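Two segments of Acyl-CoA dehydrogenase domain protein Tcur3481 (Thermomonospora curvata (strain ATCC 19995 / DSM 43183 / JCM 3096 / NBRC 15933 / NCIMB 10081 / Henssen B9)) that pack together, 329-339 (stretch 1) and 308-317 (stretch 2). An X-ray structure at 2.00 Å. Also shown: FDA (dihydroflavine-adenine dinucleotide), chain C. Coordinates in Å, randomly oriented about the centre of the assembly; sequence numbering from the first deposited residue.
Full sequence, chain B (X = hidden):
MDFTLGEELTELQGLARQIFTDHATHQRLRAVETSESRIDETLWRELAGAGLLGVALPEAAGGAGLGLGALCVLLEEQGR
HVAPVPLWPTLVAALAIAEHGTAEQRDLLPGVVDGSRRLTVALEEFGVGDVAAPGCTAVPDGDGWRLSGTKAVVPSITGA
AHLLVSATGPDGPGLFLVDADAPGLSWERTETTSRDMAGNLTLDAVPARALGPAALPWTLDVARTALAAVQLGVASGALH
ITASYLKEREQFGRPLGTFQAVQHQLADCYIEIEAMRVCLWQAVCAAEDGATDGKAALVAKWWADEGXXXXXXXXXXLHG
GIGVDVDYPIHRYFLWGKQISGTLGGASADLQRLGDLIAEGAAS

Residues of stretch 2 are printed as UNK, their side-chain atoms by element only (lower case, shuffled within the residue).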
# COMPACT_ATOMS: atom_id res chain seq x y z
N PRO B 329 -8.90 -25.75 3.30
CA PRO B 329 -10.06 -24.85 3.30
C PRO B 329 -9.80 -23.44 2.79
O PRO B 329 -10.75 -22.79 2.33
CB PRO B 329 -10.49 -24.81 4.78
CG PRO B 329 -9.32 -25.38 5.55
CD PRO B 329 -8.69 -26.37 4.62
N ILE B 330 -8.57 -22.93 2.92
CA ILE B 330 -8.42 -21.48 2.87
C ILE B 330 -8.77 -20.94 1.48
O ILE B 330 -9.23 -19.81 1.36
CB ILE B 330 -6.99 -21.05 3.30
CG1 ILE B 330 -6.94 -19.52 3.55
CG2 ILE B 330 -5.94 -21.47 2.22
CD1 ILE B 330 -7.72 -19.07 4.85
N HIS B 331 -8.55 -21.73 0.41
CA HIS B 331 -8.77 -21.19 -0.94
C HIS B 331 -10.22 -20.71 -1.15
O HIS B 331 -10.47 -19.85 -2.00
CB HIS B 331 -8.47 -22.24 -2.01
CG HIS B 331 -9.50 -23.32 -2.09
ND1 HIS B 331 -9.63 -24.29 -1.10
CD2 HIS B 331 -10.49 -23.57 -2.99
CE1 HIS B 331 -10.62 -25.11 -1.42
NE2 HIS B 331 -11.16 -24.70 -2.55
N ARG B 332 -11.19 -21.27 -0.41
CA ARG B 332 -12.57 -20.79 -0.57
C ARG B 332 -12.73 -19.37 -0.04
O ARG B 332 -13.52 -18.60 -0.59
CB ARG B 332 -13.56 -21.74 0.14
CG ARG B 332 -13.63 -23.13 -0.52
CD ARG B 332 -14.96 -23.85 -0.19
NE ARG B 332 -14.91 -25.23 -0.66
CZ ARG B 332 -14.24 -26.23 -0.07
NH1 ARG B 332 -14.25 -27.45 -0.62
NH2 ARG B 332 -13.59 -26.00 1.06
N TYR B 333 -12.03 -19.03 1.03
CA TYR B 333 -12.07 -17.66 1.54
C TYR B 333 -11.49 -16.70 0.52
O TYR B 333 -12.05 -15.61 0.28
CB TYR B 333 -11.29 -17.60 2.87
CG TYR B 333 -12.01 -18.42 3.92
CD1 TYR B 333 -11.91 -19.82 3.93
CD2 TYR B 333 -12.87 -17.81 4.83
CE1 TYR B 333 -12.64 -20.58 4.85
CE2 TYR B 333 -13.60 -18.56 5.77
CZ TYR B 333 -13.48 -19.94 5.76
OH TYR B 333 -14.20 -20.67 6.69
N PHE B 334 -10.41 -17.11 -0.15
CA PHE B 334 -9.88 -16.31 -1.26
C PHE B 334 -10.94 -16.10 -2.34
O PHE B 334 -11.15 -14.97 -2.82
CB PHE B 334 -8.62 -16.97 -1.87
CG PHE B 334 -8.05 -16.16 -2.97
CD1 PHE B 334 -7.44 -14.95 -2.69
CD2 PHE B 334 -8.21 -16.54 -4.29
CE1 PHE B 334 -6.94 -14.13 -3.72
CE2 PHE B 334 -7.71 -15.74 -5.32
CZ PHE B 334 -7.06 -14.52 -5.03
N LEU B 335 -11.61 -17.19 -2.76
CA LEU B 335 -12.60 -17.08 -3.84
C LEU B 335 -13.78 -16.18 -3.43
O LEU B 335 -14.21 -15.33 -4.22
CB LEU B 335 -13.11 -18.47 -4.26
CG LEU B 335 -12.05 -19.45 -4.81
CD1 LEU B 335 -12.70 -20.78 -5.19
CD2 LEU B 335 -11.38 -18.77 -6.04
N TRP B 336 -14.33 -16.40 -2.23
CA TRP B 336 -15.40 -15.53 -1.72
C TRP B 336 -14.95 -14.08 -1.58
O TRP B 336 -15.65 -13.15 -2.00
CB TRP B 336 -15.90 -16.05 -0.36
CG TRP B 336 -16.90 -17.19 -0.47
CD1 TRP B 336 -16.76 -18.33 -1.20
CD2 TRP B 336 -18.18 -17.28 0.19
NE1 TRP B 336 -17.87 -19.13 -1.03
CE2 TRP B 336 -18.76 -18.51 -0.19
CE3 TRP B 336 -18.88 -16.45 1.08
CZ2 TRP B 336 -20.03 -18.93 0.28
CZ3 TRP B 336 -20.15 -16.89 1.56
CH2 TRP B 336 -20.70 -18.11 1.15
N GLY B 337 -13.79 -13.86 -0.94
CA GLY B 337 -13.33 -12.50 -0.72
C GLY B 337 -13.17 -11.75 -2.02
O GLY B 337 -13.62 -10.61 -2.16
N LYS B 338 -12.53 -12.41 -2.99
CA LYS B 338 -12.28 -11.83 -4.30
C LYS B 338 -13.59 -11.49 -5.00
O LYS B 338 -13.78 -10.37 -5.50
CB LYS B 338 -11.41 -12.84 -5.09
CG LYS B 338 -11.27 -12.67 -6.59
CD LYS B 338 -9.87 -12.09 -6.99
CE LYS B 338 -9.80 -11.75 -8.51
NZ LYS B 338 -8.63 -10.79 -8.85
N GLN B 339 -14.55 -12.42 -5.02
CA GLN B 339 -15.81 -12.12 -5.69
C GLN B 339 -16.55 -10.97 -4.99
O GLN B 339 -17.06 -10.05 -5.64
CB GLN B 339 -16.75 -13.35 -5.71
CG GLN B 339 -18.03 -12.94 -6.49
CD GLN B 339 -18.78 -14.13 -7.02
OE1 GLN B 339 -18.18 -15.08 -7.52
NE2 GLN B 339 -20.11 -14.09 -6.92
N UNK B 308 -10.91 -6.27 2.93
CA UNK B 308 -11.27 -7.69 2.85
C UNK B 308 -10.46 -8.44 1.80
O UNK B 308 -9.99 -9.56 2.03
N UNK B 309 -10.24 -7.80 0.65
CA UNK B 309 -9.43 -8.42 -0.38
C UNK B 309 -7.98 -8.51 0.05
O UNK B 309 -7.32 -9.52 -0.23
c UNK B 309 -8.91 -8.37 -2.89
c UNK B 309 -9.18 -7.54 -4.12
c UNK B 309 -9.57 -9.81 -2.98
c UNK B 309 -9.52 -7.64 -1.69
N UNK B 310 -7.45 -7.47 0.72
CA UNK B 310 -6.08 -7.60 1.25
C UNK B 310 -5.97 -8.80 2.19
O UNK B 310 -5.00 -9.56 2.11
n UNK B 310 -5.30 -4.02 1.82
c UNK B 310 -5.62 -6.36 2.02
o UNK B 310 -5.25 -5.23 -0.10
c UNK B 310 -5.40 -5.16 1.15
N UNK B 311 -6.90 -8.94 3.12
CA UNK B 311 -6.80 -10.05 4.08
C UNK B 311 -6.69 -11.38 3.35
O UNK B 311 -5.79 -12.18 3.63
c UNK B 311 -7.96 -11.43 5.94
c UNK B 311 -7.99 -10.06 5.07
c UNK B 311 -8.00 -8.78 5.98
N UNK B 312 -7.62 -11.67 2.42
CA UNK B 312 -7.58 -13.02 1.81
C UNK B 312 -6.38 -13.21 0.88
O UNK B 312 -5.96 -14.34 0.67
c UNK B 312 -9.20 -12.44 -0.16
c UNK B 312 -8.89 -13.38 1.07
c UNK B 312 -10.12 -13.43 2.09
N UNK B 313 -5.80 -12.14 0.30
CA UNK B 313 -4.50 -12.31 -0.37
C UNK B 313 -3.40 -12.64 0.64
O UNK B 313 -2.50 -13.46 0.36
c UNK B 313 -4.76 -11.50 -4.72
c UNK B 313 -5.85 -10.54 -3.06
c UNK B 313 -4.14 -11.04 -1.16
n UNK B 313 -4.05 -11.68 -3.61
c UNK B 313 -4.69 -11.03 -2.56
n UNK B 313 -5.84 -10.80 -4.42
N UNK B 314 -3.39 -11.96 1.80
CA UNK B 314 -2.33 -12.27 2.76
C UNK B 314 -2.49 -13.70 3.28
O UNK B 314 -1.50 -14.41 3.44
n UNK B 314 -1.58 -7.55 4.47
n UNK B 314 -3.77 -7.54 5.09
c UNK B 314 -1.95 -9.82 3.55
n UNK B 314 -2.76 -5.57 4.38
c UNK B 314 -2.32 -11.27 3.94
c UNK B 314 -2.70 -6.88 4.64
c UNK B 314 -1.46 -8.99 4.76
N UNK B 315 -3.73 -14.14 3.52
CA UNK B 315 -3.87 -15.49 4.09
C UNK B 315 -3.55 -16.56 3.04
O UNK B 315 -3.10 -17.65 3.40
c UNK B 315 -5.50 -14.75 5.98
o UNK B 315 -6.30 -15.43 3.76
c UNK B 315 -5.28 -15.68 4.72
N UNK B 316 -3.72 -16.27 1.75
CA UNK B 316 -3.18 -17.19 0.74
C UNK B 316 -1.66 -17.26 0.82
O UNK B 316 -1.06 -18.33 0.89
c UNK B 316 -3.58 -16.78 -0.67
c UNK B 316 -5.38 -18.56 -0.81
n UNK B 316 -4.68 -19.53 -1.45
o UNK B 316 -6.33 -18.79 -0.06
c UNK B 316 -5.00 -17.11 -1.08
N UNK B 317 -1.02 -16.10 0.79
CA UNK B 317 0.41 -16.07 0.74
C UNK B 317 1.03 -16.80 1.94
O UNK B 317 1.99 -17.58 1.79
c UNK B 317 2.40 -14.54 0.66
n UNK B 317 4.54 -14.45 1.13
n UNK B 317 3.14 -14.91 -0.43
c UNK B 317 4.43 -14.82 -0.13
c UNK B 317 0.90 -14.62 0.66
c UNK B 317 3.28 -14.27 1.66
PA FDA C . 6.17 -22.79 3.84
O1A FDA C . 5.27 -23.44 4.84
O2A FDA C . 7.68 -23.04 3.90
O5B FDA C . 6.06 -21.11 4.07
C5B FDA C . 4.71 -20.76 3.95
C4B FDA C . 4.65 -19.22 4.06
O4B FDA C . 5.39 -18.88 5.33
C3B FDA C . 5.49 -18.50 3.00
O3B FDA C . 4.77 -18.23 1.86
C2B FDA C . 5.79 -17.19 3.70
O2B FDA C . 4.63 -16.29 3.82
C1B FDA C . 6.12 -17.62 5.16
N9A FDA C . 7.54 -17.79 5.45
C8A FDA C . 8.35 -18.93 5.26
N7A FDA C . 9.59 -18.74 5.70
C5A FDA C . 9.61 -17.45 6.18
C6A FDA C . 10.65 -16.69 6.74
N6A FDA C . 11.89 -17.19 6.90
N1A FDA C . 10.43 -15.42 7.13
C2A FDA C . 9.15 -14.97 6.93
N3A FDA C . 8.06 -15.58 6.41
C4A FDA C . 8.33 -16.84 6.05
N1 FDA C . 8.27 -27.40 -5.63
C2 FDA C . 9.11 -28.35 -6.24
O2 FDA C . 10.00 -28.92 -5.57
N3 FDA C . 8.90 -28.58 -7.59
C4 FDA C . 7.90 -27.95 -8.37
O4 FDA C . 7.77 -28.25 -9.55
C4X FDA C . 7.08 -27.00 -7.67
N5 FDA C . 6.07 -26.33 -8.36
C5X FDA C . 5.02 -25.83 -7.64
C6 FDA C . 3.84 -25.55 -8.23
C7 FDA C . 2.77 -25.06 -7.45
C7M FDA C . 1.54 -24.78 -8.10
C8 FDA C . 2.90 -24.83 -6.13
C8M FDA C . 1.79 -24.31 -5.31
C9 FDA C . 4.11 -25.09 -5.52
C9A FDA C . 5.16 -25.60 -6.28
N10 FDA C . 6.41 -25.86 -5.68
C10 FDA C . 7.25 -26.75 -6.35
C1' FDA C . 6.54 -25.72 -4.21
C2' FDA C . 7.11 -24.34 -3.80
O2' FDA C . 8.42 -24.26 -4.10
C3' FDA C . 6.82 -24.25 -2.23
O3' FDA C . 5.44 -24.11 -1.98
C4' FDA C . 7.62 -23.13 -1.59
O4' FDA C . 8.96 -23.51 -1.62
C5' FDA C . 7.05 -22.86 -0.18
O5' FDA C . 7.24 -24.02 0.58
P FDA C . 5.89 -24.31 1.47
O1P FDA C . 4.82 -24.41 0.49
O2P FDA C . 6.21 -25.49 2.37
O3P FDA C . 5.55 -22.98 2.39

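Position 308 has backbone atoms and no side-chain atoms. It is Gly-308.

Position 309 has four side-chain carbons, forked at the second. One fork carbon lies 3.6 Å from Lys-338 CA. The fork at the second carbon makes it Leu-309. Its CA-to-CB bond points sideways, but the end of the side chain comes nearer, and CD1 lies 4.2 Å from Gly-337 C.

Position 310 has two carbons, the second carrying one oxygen and one nitrogen. It touches nothing on stretch 1. This short amide is Asn-310, and both polar ends are hydrogen-bonded elsewhere in the structure.

Position 311 has one carbon carrying two more. It is out of reach of stretch 1. It is Val-311.

Position 312 has the same three-carbon fork, but its CA-to-CB bond points toward stretch 1. One branch lies 3.4 Å from Tyr-333 O; the other lies 4.0 Å from Phe-334 CD1 and 4.2 Å from Gly-337 CA. It is Val-312. The branches are CG1 and CG2 respectively. A CB on Gly-337 would lie 2.8 Å from Val-312 CG2, a clash, so the bare glycine leaves room for this branch.

Position 313 has one carbon, then a five-membered ring of three carbons and two nitrogens. A ring carbon lies 3.6 Å from Phe-334 CE1. The ring is imidazole, so this is His-313. The edge of Phe-334 meets its face, with planes at 89° and centroids 4.9 Å apart.

Position 314 has three carbons, a nitrogen, then a carbon carrying two nitrogens. This guanidinium chain is Arg-314. It does not reach stretch 1.

Position 315 has one carbon carrying an oxygen and a carbon. The oxygen lies 4.1 Å from Ile-330 CD1. It is Thr-315.

Position 316 has three carbons, the third carrying an oxygen and a nitrogen. The oxygen lies 3.4 Å from Phe-334 CB. This longer amide is Gln-316. OE1 is also 3.4 Å from Ile-330 O; both are acceptors, so no hydrogen bond forms.

Position 317 has one carbon, then a ring of three carbons and two nitrogens, out of reach of stretch 1. It is His-317. Its O accepts a hydrogen bond from FDA O3B at 2.9 Å.

The two helices run nearly antiparallel, at 157°, with axes 8.7 Å apart at closest approach. Phe-334 and Val-312 are in register, their CA atoms 5.1 Å apart. No hydrogen bond crosses between the stretches. Packing holds the contact, with Phe-334 covered most and 487 Å² buried in all.

Stretch 2 (308-317) GLNVVHRTQH
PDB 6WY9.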